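Local coordinates for endoglucanase (Fervidobacterium pennivorans DSM 9078, PDB 6KDD), which probably hydrolyses beta-glucosidic linkages in cellulose-like glucans as a family 5 endoglucanase, at residues V24-A29 / D56-P61; E48-R53 / Q307-P312; N95-I100 / N136-I141. All coordinates share one frame; numbering follows the deposited sequence.

The chain is built round a closed eight-stranded parallel barrel. Contact 1 pairs strands 22-25 and 57-60 and contact 3 pairs strands 97-101 and 137-140, the first four in order; their centres lie about 10 Å apart, and the salt bridge from R59 to E140 ties them directly. Contact 2 is peripheral, its centre about 14 Å from that of contact 1 and about 20 Å from that of contact 3. It joins helix 45-53, the link between the strands of contact 1, to the chain beyond the last barrel strand. Along the chain contacts 1 and 2 interleave and contact 3 is nested within contact 2; I50 packs on side chains of both barrel contacts.

Contact 1. Residues V24-A29 / D56-P61; sequences VNIGNA and DSVRIP
N25 turns CG anti to its carbonyl carbon (chi1 -79°), while R59 sets CG anti to its backbone N and runs extended from CG to NE, and the two side chains come to lie side by side, pointing the same way. They sit on strands 22-25 and 57-60, the first two parallel strands of the TIM barrel, which helix 45-53 connects as a beta-alpha-beta unit. N25 OD1 receives R59 NH1 at 2.9 Å in a nearly straight bond (165°). The oxygen lies close to the guanidinium plane, yet the amide itself stands almost perpendicular to it, at 87°. The same OD1 rests along the arginine's methylenes, 3.2 Å from R59 CD. N25 ND2 is bonded to G259 O and Y292 O, which fixes the flip of the amide. The guanidinium is held further by salt bridges from NE to E140 and from NH1 to E260, an arrangement consistent with the arginine that lines the active-site end of the barrel in family 5 enzymes.

The backbones are laced by three hydrogen bonds: V24 N to S57 O, R59 N to V24 O at 3.0 Å, and I26 N to R59 O. On the other face of the sheet V24, V58 and I60 are apolar, and I50 of helix 45-53 packs on V24, V58 and the neighbouring I26. I26 CD1 meets V58 CG1 at 4.1 Å. I26 CG1 presses on I60 CD1 at 3.4 Å, tighter than usual for two carbons. Beyond the last strand pair P61 brings CD to 3.4 Å from I26 O. A water donates to that carbonyl, 2.9 Å from I26 O, and its other hydrogen goes to P61 O at 2.7 Å.

Contact 2. Residues E48-R53 / Q307-P312; sequences EIIKKR and QNWIEP
R53 NH2 gives a hydrogen to E311 OE2 at 2.7 Å, a salt bridge made tip to tip. The carboxylate offers the syn lone pair of OE2, and the two flat groups are close to coplanar, 28° apart. E311 OE1 is bonded to T315 OG1 in helix 313-318, so both oxygens are tied.

To reach the glutamate, the arginine first crosses W309. Set anti to the backbone N, R53 CG lies over one face of the W309 indole, 3.6 Å from the centroid of the six-membered ring: a CH-pi contact. The bend at chi2 (64°) then carries R53 CD past the pyrrole side, 3.6 Å from W309 NE1. The guanidinium itself stands at 80° to the ring, and any cation-pi attraction is weak at best.

This joins helix 45-53, on the outside of the TIM barrel, to a small two-stranded antiparallel hairpin beyond the last barrel strand. In the hairpin Q307 and N308 both face D303 in a G1 beta bulge, and Y302 meets W309 edge to face.

From the other side of the indole plane I49 CG2 comes to 3.7 Å from W309 CZ2. At the indole's edge a water accepts from W309 NE1 at 2.8 Å and donates to I49 O at 2.7 Å, a carbonyl that also takes the helix bond from R53 N. An alanine in place of W309 would probably open a gap between helix and hairpin, leaving the water without its indole donor and the R53 chain freer to swing. I50 CG1 approaches W309 CH2 more loosely, at 4.3 Å.

Contact 3. Residues N95-I100 / N136-I141; sequences NLTVII and NLFFEI
E140, on the fourth strand of the TIM barrel, sends CB against the third, where it meets I100 O at 3.7 Å and I99 CG2 at 3.9 Å. From there CG stands anti to the backbone N (chi1 171°) and the chain runs extended to the carboxylate. At the tip OE1 lies 3.7 Å from I99 CG2 and forms its salt bridge with R59 on strand 57-60, while OE2 comes close to D177, a like charge. The two strands, 97-101 and 137-140, are parallel neighbours whose short axes cross at -23°.

Four backbone hydrogen bonds climb between them: V98 N to N136 O, F138 N to V98 O at 2.7 Å, I100 N to F138 O, and E140 N to I100 O. The last is the most bent, at 133°.

Side chains alternate between the faces. With V98 and L137 goes I100, whose CG1 touches L137 CD1; I100 and F139 lie alongside each other, I100 CG1 being 3.9 Å from F139 CD1. Helix 78-93 packs on V98 and I100. On the other face I99 meets F138, whose ring is covered from helix 13-20 by Y16, I19 and I20. At the start of the pair, T97 CG2 sits over a face of the F138 ring, 4.3 Å from its centroid. T97 OG1, bonded to I19 O as well, accepts a hydrogen bond from a water 2.6 Å away, which in turn accepts from N136 ND2.

Contact 1. Residues V24-A29 / D56-P61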
loop_
_atom_site.group_PDB
_atom_site.type_symbol
_atom_site.label_atom_id
_atom_site.label_comp_id
_atom_site.label_asym_id
_atom_site.label_seq_id
_atom_site.Cartn_x
_atom_site.Cartn_y
_atom_site.Cartn_z
ATOM N N VAL A 24 1.362 8.178 -2.972
ATOM C CA VAL A 24 2.699 7.736 -2.632
ATOM C C VAL A 24 2.676 7.083 -1.251
ATOM O O VAL A 24 2.001 7.521 -0.329
ATOM C CB VAL A 24 3.739 8.867 -2.742
ATOM C CG1 VAL A 24 3.474 10.000 -1.751
ATOM C CG2 VAL A 24 5.176 8.361 -2.641
ATOM N N ASN A 25 3.458 6.018 -1.111
ATOM C CA ASN A 25 3.622 5.415 0.196
ATOM C C ASN A 25 4.645 6.207 1.010
ATOM O O ASN A 25 5.721 6.503 0.493
ATOM C CB ASN A 25 4.130 3.990 -0.005
ATOM C CG ASN A 25 3.018 3.048 -0.396
ATOM O OD1 ASN A 25 2.379 2.446 0.473
ATOM N ND2 ASN A 25 2.894 2.801 -1.698
ATOM N N ILE A 26 4.375 6.410 2.308
ATOM C CA ILE A 26 5.462 6.859 3.184
ATOM C C ILE A 26 6.056 5.630 3.850
ATOM O O ILE A 26 5.559 5.235 4.899
ATOM C CB ILE A 26 4.945 7.814 4.285
ATOM C CG1 ILE A 26 3.931 8.837 3.761
ATOM C CG2 ILE A 26 6.112 8.425 5.081
ATOM C CD1 ILE A 26 4.411 9.607 2.586
ATOM N N GLY A 27 7.074 5.028 3.220
ATOM C CA GLY A 27 7.598 3.754 3.680
ATOM C C GLY A 27 8.889 3.923 4.491
ATOM O O GLY A 27 9.476 5.040 4.565
ATOM N N ASN A 28 9.323 2.792 5.100
ATOM C CA ASN A 28 10.518 2.759 5.949
ATOM C C ASN A 28 10.339 3.604 7.204
ATOM O O ASN A 28 11.327 4.077 7.783
ATOM C CB ASN A 28 11.799 3.157 5.193
ATOM C CG ASN A 28 12.284 2.034 4.301
ATOM O OD1 ASN A 28 11.526 1.520 3.477
ATOM N ND2 ASN A 28 13.547 1.664 4.419
ATOM N N ALA A 29 9.077 3.756 7.641
ATOM C CA ALA A 29 8.750 4.676 8.717
ATOM C C ALA A 29 7.985 3.904 9.799
ATOM O O ALA A 29 8.619 3.208 10.621
ATOM C CB ALA A 29 7.993 5.872 8.130
ATOM N N ASP A 56 -2.535 13.229 -4.886
ATOM C CA ASP A 56 -3.860 13.210 -4.279
ATOM C C ASP A 56 -3.889 12.513 -2.925
ATOM O O ASP A 56 -4.776 12.781 -2.100
ATOM C CB ASP A 56 -4.842 12.455 -5.176
ATOM C CG ASP A 56 -4.869 13.128 -6.534
ATOM O OD1 ASP A 56 -5.051 14.343 -6.524
ATOM O OD2 ASP A 56 -4.649 12.432 -7.576
ATOM N N SER A 57 -2.976 11.551 -2.722
ATOM C CA SER A 57 -3.145 10.650 -1.587
ATOM C C SER A 57 -1.802 10.156 -1.044
ATOM O O SER A 57 -0.768 10.157 -1.733
ATOM C CB SER A 57 -4.007 9.468 -1.978
ATOM O OG SER A 57 -3.340 8.729 -3.012
ATOM N N VAL A 58 -1.850 9.687 0.219
ATOM C CA VAL A 58 -0.705 9.015 0.827
ATOM C C VAL A 58 -1.167 7.714 1.460
ATOM O O VAL A 58 -2.270 7.600 2.015
ATOM C CB VAL A 58 -0.050 9.903 1.912
ATOM C CG1 VAL A 58 0.812 11.031 1.325
ATOM C CG2 VAL A 58 -1.052 10.400 2.956
ATOM N N ARG A 59 -0.283 6.721 1.396
ATOM C CA ARG A 59 -0.572 5.451 2.035
ATOM C C ARG A 59 0.471 5.280 3.134
ATOM O O ARG A 59 1.666 5.549 2.936
ATOM C CB ARG A 59 -0.456 4.286 1.035
ATOM C CG ARG A 59 -0.598 2.918 1.710
ATOM C CD ARG A 59 -0.752 1.818 0.663
ATOM N NE ARG A 59 -0.882 0.446 1.199
ATOM C CZ ARG A 59 0.069 -0.487 1.283
ATOM N NH1 ARG A 59 1.324 -0.200 0.981
ATOM N NH2 ARG A 59 -0.241 -1.727 1.695
ATOM N N ILE A 60 -0.004 4.924 4.324
ATOM C CA ILE A 60 0.837 4.947 5.516
ATOM C C ILE A 60 0.905 3.536 6.076
ATOM O O ILE A 60 0.008 3.106 6.793
ATOM C CB ILE A 60 0.309 5.915 6.595
ATOM C CG1 ILE A 60 -0.012 7.316 6.044
ATOM C CG2 ILE A 60 1.297 5.998 7.793
ATOM C CD1 ILE A 60 1.232 8.064 5.656
ATOM N N PRO A 61 1.965 2.778 5.766
ATOM C CA PRO A 61 2.185 1.483 6.403
ATOM C C PRO A 61 2.443 1.609 7.894
ATOM O O PRO A 61 3.248 2.449 8.339
ATOM C CB PRO A 61 3.491 0.992 5.767
ATOM C CG PRO A 61 3.511 1.731 4.401
ATOM C CD PRO A 61 2.945 3.102 4.728
HETATM O O HOH W 1 4.768 4.517 7.627
#

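Contact 2. Residues E48-R53 / Q307-P312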
loop_
_atom_site.group_PDB
_atom_site.type_symbol
_atom_site.label_atom_id
_atom_site.label_comp_id
_atom_site.label_asym_id
_atom_site.label_seq_id
_atom_site.Cartn_x
_atom_site.Cartn_y
_atom_site.Cartn_z
ATOM N N GLU A 48 2.937 18.598 3.155
ATOM C CA GLU A 48 2.806 19.809 2.330
ATOM C C GLU A 48 3.583 19.635 1.019
ATOM O O GLU A 48 3.105 20.025 -0.048
ATOM C CB GLU A 48 3.430 20.989 3.083
ATOM C CG GLU A 48 2.871 22.318 2.636
ATOM C CD GLU A 48 3.614 23.520 3.210
ATOM O OE1 GLU A 48 4.471 23.334 4.123
ATOM O OE2 GLU A 48 3.339 24.650 2.736
ATOM N N ILE A 49 4.815 19.119 1.148
ATOM C CA ILE A 49 5.704 18.829 0.026
ATOM C C ILE A 49 5.019 17.934 -1.008
ATOM O O ILE A 49 5.095 18.211 -2.201
ATOM C CB ILE A 49 7.055 18.293 0.544
ATOM C CG1 ILE A 49 7.874 19.411 1.216
ATOM C CG2 ILE A 49 7.840 17.630 -0.571
ATOM C CD1 ILE A 49 8.984 18.952 2.095
ATOM N N ILE A 50 4.358 16.839 -0.559
ATOM C CA ILE A 50 3.735 15.828 -1.399
ATOM C C ILE A 50 2.511 16.446 -2.082
ATOM O O ILE A 50 2.247 16.217 -3.264
ATOM C CB ILE A 50 3.370 14.629 -0.460
ATOM C CG1 ILE A 50 4.653 13.853 -0.121
ATOM C CG2 ILE A 50 2.250 13.730 -1.003
ATOM C CD1 ILE A 50 4.521 12.828 1.028
ATOM N N LYS A 51 1.729 17.233 -1.322
ATOM C CA LYS A 51 0.523 17.795 -1.923
ATOM C C LYS A 51 0.928 18.803 -2.998
ATOM O O LYS A 51 0.343 18.817 -4.072
ATOM C CB LYS A 51 -0.338 18.487 -0.855
ATOM C CG LYS A 51 -1.620 19.162 -1.373
ATOM C CD LYS A 51 -2.666 18.191 -1.914
ATOM C CE LYS A 51 -3.841 18.972 -2.477
ATOM N NZ LYS A 51 -4.993 18.086 -2.740
ATOM N N LYS A 52 1.934 19.638 -2.707
ATOM C CA LYS A 52 2.323 20.692 -3.640
ATOM C C LYS A 52 2.885 20.066 -4.915
ATOM O O LYS A 52 2.698 20.607 -5.992
ATOM C CB LYS A 52 3.343 21.628 -2.973
ATOM C CG LYS A 52 4.066 22.569 -3.937
ATOM C CD LYS A 52 4.680 23.840 -3.324
ATOM C CE LYS A 52 3.674 24.974 -3.191
ATOM N NZ LYS A 52 3.141 25.471 -4.492
ATOM N N ARG A 53 3.520 18.891 -4.804
ATOM C CA ARG A 53 4.062 18.191 -5.969
ATOM C C ARG A 53 2.944 17.673 -6.884
ATOM O O ARG A 53 3.195 17.406 -8.046
ATOM C CB ARG A 53 5.053 17.095 -5.533
ATOM C CG ARG A 53 5.694 16.282 -6.655
ATOM C CD ARG A 53 6.548 17.294 -7.466
ATOM N NE ARG A 53 7.266 16.742 -8.619
ATOM C CZ ARG A 53 6.718 16.464 -9.803
ATOM N NH1 ARG A 53 5.434 16.714 -10.033
ATOM N NH2 ARG A 53 7.482 15.960 -10.771
ATOM N N GLN A 307 16.762 18.123 -0.279
ATOM C CA GLN A 307 15.451 18.720 -0.081
ATOM C C GLN A 307 14.784 18.986 -1.419
ATOM O O GLN A 307 14.182 20.045 -1.626
ATOM C CB GLN A 307 15.435 20.006 0.741
ATOM C CG GLN A 307 16.154 19.877 2.077
ATOM C CD GLN A 307 16.333 21.230 2.715
ATOM O OE1 GLN A 307 15.386 21.853 3.184
ATOM N NE2 GLN A 307 17.566 21.688 2.741
ATOM N N ASN A 308 14.864 18.008 -2.309
ATOM C CA ASN A 308 14.137 18.148 -3.555
ATOM C C ASN A 308 13.743 16.781 -4.113
ATOM O O ASN A 308 14.309 15.767 -3.748
ATOM C CB ASN A 308 14.920 18.976 -4.579
ATOM C CG ASN A 308 14.026 20.000 -5.257
ATOM O OD1 ASN A 308 12.813 19.784 -5.453
ATOM N ND2 ASN A 308 14.618 21.139 -5.590
ATOM N N TRP A 309 12.762 16.792 -5.010
ATOM C CA TRP A 309 12.359 15.643 -5.802
ATOM C C TRP A 309 13.505 15.144 -6.690
ATOM O O TRP A 309 14.334 15.937 -7.179
ATOM C CB TRP A 309 11.155 16.065 -6.637
ATOM C CG TRP A 309 9.995 16.438 -5.761
ATOM C CD1 TRP A 309 9.628 17.686 -5.333
ATOM C CD2 TRP A 309 9.115 15.499 -5.109
ATOM N NE1 TRP A 309 8.530 17.581 -4.503
ATOM C CE2 TRP A 309 8.198 16.258 -4.347
ATOM C CE3 TRP A 309 8.980 14.094 -5.149
ATOM C CZ2 TRP A 309 7.160 15.651 -3.630
ATOM C CZ3 TRP A 309 7.965 13.490 -4.416
ATOM C CH2 TRP A 309 7.042 14.270 -3.708
ATOM N N ILE A 310 13.548 13.816 -6.855
ATOM C CA ILE A 310 14.467 13.127 -7.747
ATOM C C ILE A 310 13.810 13.047 -9.124
ATOM O O ILE A 310 12.761 12.423 -9.273
ATOM C CB ILE A 310 14.764 11.736 -7.165
ATOM C CG1 ILE A 310 15.349 11.881 -5.756
ATOM C CG2 ILE A 310 15.633 10.905 -8.107
ATOM C CD1 ILE A 310 15.417 10.571 -4.982
ATOM N N GLU A 311 14.403 13.754 -10.107
ATOM C CA GLU A 311 13.792 13.943 -11.414
ATOM C C GLU A 311 14.711 13.283 -12.438
ATOM O O GLU A 311 15.912 13.259 -12.222
ATOM C CB GLU A 311 13.609 15.453 -11.684
ATOM C CG GLU A 311 12.557 16.098 -10.785
ATOM C CD GLU A 311 11.121 15.660 -11.103
ATOM O OE1 GLU A 311 10.927 14.873 -12.037
ATOM O OE2 GLU A 311 10.163 16.165 -10.460
ATOM N N PRO A 312 14.202 12.692 -13.539
ATOM C CA PRO A 312 12.773 12.691 -13.820
ATOM C C PRO A 312 11.942 11.561 -13.184
ATOM O O PRO A 312 10.791 11.384 -13.546
ATOM C CB PRO A 312 12.758 12.664 -15.357
ATOM C CG PRO A 312 13.977 11.831 -15.722
ATOM C CD PRO A 312 14.990 12.031 -14.606
HETATM O O HOH W 2 6.936 19.671 -3.429
HETATM O O HOH W 3 10.185 18.233 -9.204
#

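Contact 3. Residues N95-I100 / N136-I141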
loop_
_atom_site.group_PDB
_atom_site.type_symbol
_atom_site.label_atom_id
_atom_site.label_comp_id
_atom_site.label_asym_id
_atom_site.label_seq_id
_atom_site.Cartn_x
_atom_site.Cartn_y
_atom_site.Cartn_z
ATOM N N ASN A 95 -5.203 18.269 2.800
ATOM C CA ASN A 95 -6.222 17.848 1.853
ATOM C C ASN A 95 -5.743 16.657 1.025
ATOM O O ASN A 95 -6.081 16.567 -0.151
ATOM C CB ASN A 95 -6.671 18.988 0.915
ATOM C CG ASN A 95 -7.226 20.171 1.697
ATOM O OD1 ASN A 95 -8.085 20.011 2.550
ATOM N ND2 ASN A 95 -6.697 21.360 1.454
ATOM N N LEU A 96 -5.001 15.732 1.647
ATOM C CA LEU A 96 -4.642 14.468 1.002
ATOM C C LEU A 96 -5.611 13.399 1.485
ATOM O O LEU A 96 -6.069 13.448 2.619
ATOM C CB LEU A 96 -3.206 14.071 1.419
ATOM C CG LEU A 96 -2.071 14.924 0.855
ATOM C CD1 LEU A 96 -0.778 14.644 1.659
ATOM C CD2 LEU A 96 -1.828 14.584 -0.623
ATOM N N THR A 97 -5.995 12.481 0.589
ATOM C CA THR A 97 -6.624 11.239 0.973
ATOM C C THR A 97 -5.582 10.381 1.696
ATOM O O THR A 97 -4.392 10.395 1.350
ATOM C CB THR A 97 -7.183 10.524 -0.263
ATOM O OG1 THR A 97 -8.154 11.383 -0.892
ATOM C CG2 THR A 97 -7.734 9.146 0.064
ATOM N N VAL A 98 -6.023 9.699 2.741
ATOM C CA VAL A 98 -5.091 8.958 3.591
ATOM C C VAL A 98 -5.552 7.510 3.704
ATOM O O VAL A 98 -6.702 7.238 4.037
ATOM C CB VAL A 98 -4.923 9.557 5.002
ATOM C CG1 VAL A 98 -3.876 8.765 5.789
ATOM C CG2 VAL A 98 -4.561 11.013 4.978
ATOM N N ILE A 99 -4.623 6.588 3.486
ATOM C CA ILE A 99 -4.879 5.182 3.698
ATOM C C ILE A 99 -3.952 4.717 4.815
ATOM O O ILE A 99 -2.719 4.867 4.717
ATOM C CB ILE A 99 -4.613 4.364 2.423
ATOM C CG1 ILE A 99 -5.546 4.794 1.296
ATOM C CG2 ILE A 99 -4.728 2.874 2.785
ATOM C CD1 ILE A 99 -4.992 4.623 -0.112
ATOM N N ILE A 100 -4.566 4.151 5.858
ATOM C CA ILE A 100 -3.802 3.511 6.922
ATOM C C ILE A 100 -4.067 2.003 6.868
ATOM O O ILE A 100 -5.197 1.549 6.632
ATOM C CB ILE A 100 -4.133 4.093 8.314
ATOM C CG1 ILE A 100 -5.632 4.014 8.640
ATOM C CG2 ILE A 100 -3.619 5.531 8.429
ATOM C CD1 ILE A 100 -5.928 4.261 10.123
ATOM N N ASN A 136 -12.362 10.754 3.620
ATOM C CA ASN A 136 -11.144 10.592 2.831
ATOM C C ASN A 136 -10.002 9.951 3.647
ATOM O O ASN A 136 -8.841 10.033 3.220
ATOM C CB ASN A 136 -10.748 11.908 2.141
ATOM C CG ASN A 136 -10.534 13.048 3.116
ATOM O OD1 ASN A 136 -11.098 13.056 4.196
ATOM N ND2 ASN A 136 -9.679 13.983 2.754
ATOM N N LEU A 137 -10.319 9.380 4.820
ATOM C CA LEU A 137 -9.439 8.448 5.520
ATOM C C LEU A 137 -9.987 7.051 5.235
ATOM O O LEU A 137 -11.160 6.758 5.562
ATOM C CB LEU A 137 -9.459 8.721 7.038
ATOM C CG LEU A 137 -8.750 7.637 7.870
ATOM C CD1 LEU A 137 -7.261 7.611 7.500
ATOM C CD2 LEU A 137 -8.990 7.823 9.380
ATOM N N PHE A 138 -9.192 6.239 4.541
ATOM C CA PHE A 138 -9.558 4.860 4.249
ATOM C C PHE A 138 -8.741 3.905 5.110
ATOM O O PHE A 138 -7.629 4.240 5.557
ATOM C CB PHE A 138 -9.308 4.505 2.775
ATOM C CG PHE A 138 -9.991 5.307 1.700
ATOM C CD1 PHE A 138 -10.967 6.275 1.982
ATOM C CD2 PHE A 138 -9.648 5.087 0.368
ATOM C CE1 PHE A 138 -11.543 7.026 0.962
ATOM C CE2 PHE A 138 -10.248 5.816 -0.648
ATOM C CZ PHE A 138 -11.216 6.765 -0.349
ATOM N N PHE A 139 -9.316 2.710 5.350
ATOM C CA PHE A 139 -8.657 1.665 6.123
ATOM C C PHE A 139 -8.214 0.538 5.174
ATOM O O PHE A 139 -8.857 0.303 4.150
ATOM C CB PHE A 139 -9.596 1.024 7.144
ATOM C CG PHE A 139 -10.086 1.920 8.245
ATOM C CD1 PHE A 139 -9.430 3.114 8.573
ATOM C CD2 PHE A 139 -11.230 1.574 8.943
ATOM C CE1 PHE A 139 -9.897 3.948 9.586
ATOM C CE2 PHE A 139 -11.693 2.414 9.954
ATOM C CZ PHE A 139 -11.028 3.590 10.281
ATOM N N GLU A 140 -7.086 -0.121 5.495
ATOM C CA GLU A 140 -6.636 -1.224 4.652
ATOM C C GLU A 140 -6.292 -2.368 5.601
ATOM O O GLU A 140 -5.412 -2.257 6.444
ATOM C CB GLU A 140 -5.468 -0.789 3.750
ATOM C CG GLU A 140 -4.828 -1.977 3.013
ATOM C CD GLU A 140 -3.576 -1.583 2.234
ATOM O OE1 GLU A 140 -3.073 -0.449 2.442
ATOM O OE2 GLU A 140 -3.105 -2.409 1.397
ATOM N N ILE A 141 -7.057 -3.461 5.524
ATOM C CA ILE A 141 -6.983 -4.442 6.609
ATOM C C ILE A 141 -5.567 -4.980 6.817
ATOM O O ILE A 141 -5.052 -5.023 7.936
ATOM C CB ILE A 141 -7.992 -5.585 6.348
ATOM C CG1 ILE A 141 -9.412 -5.021 6.475
ATOM C CG2 ILE A 141 -7.728 -6.735 7.322
ATOM C CD1 ILE A 141 -10.523 -6.021 6.236
HETATM O O HOH W 4 -8.861 13.806 -0.337
#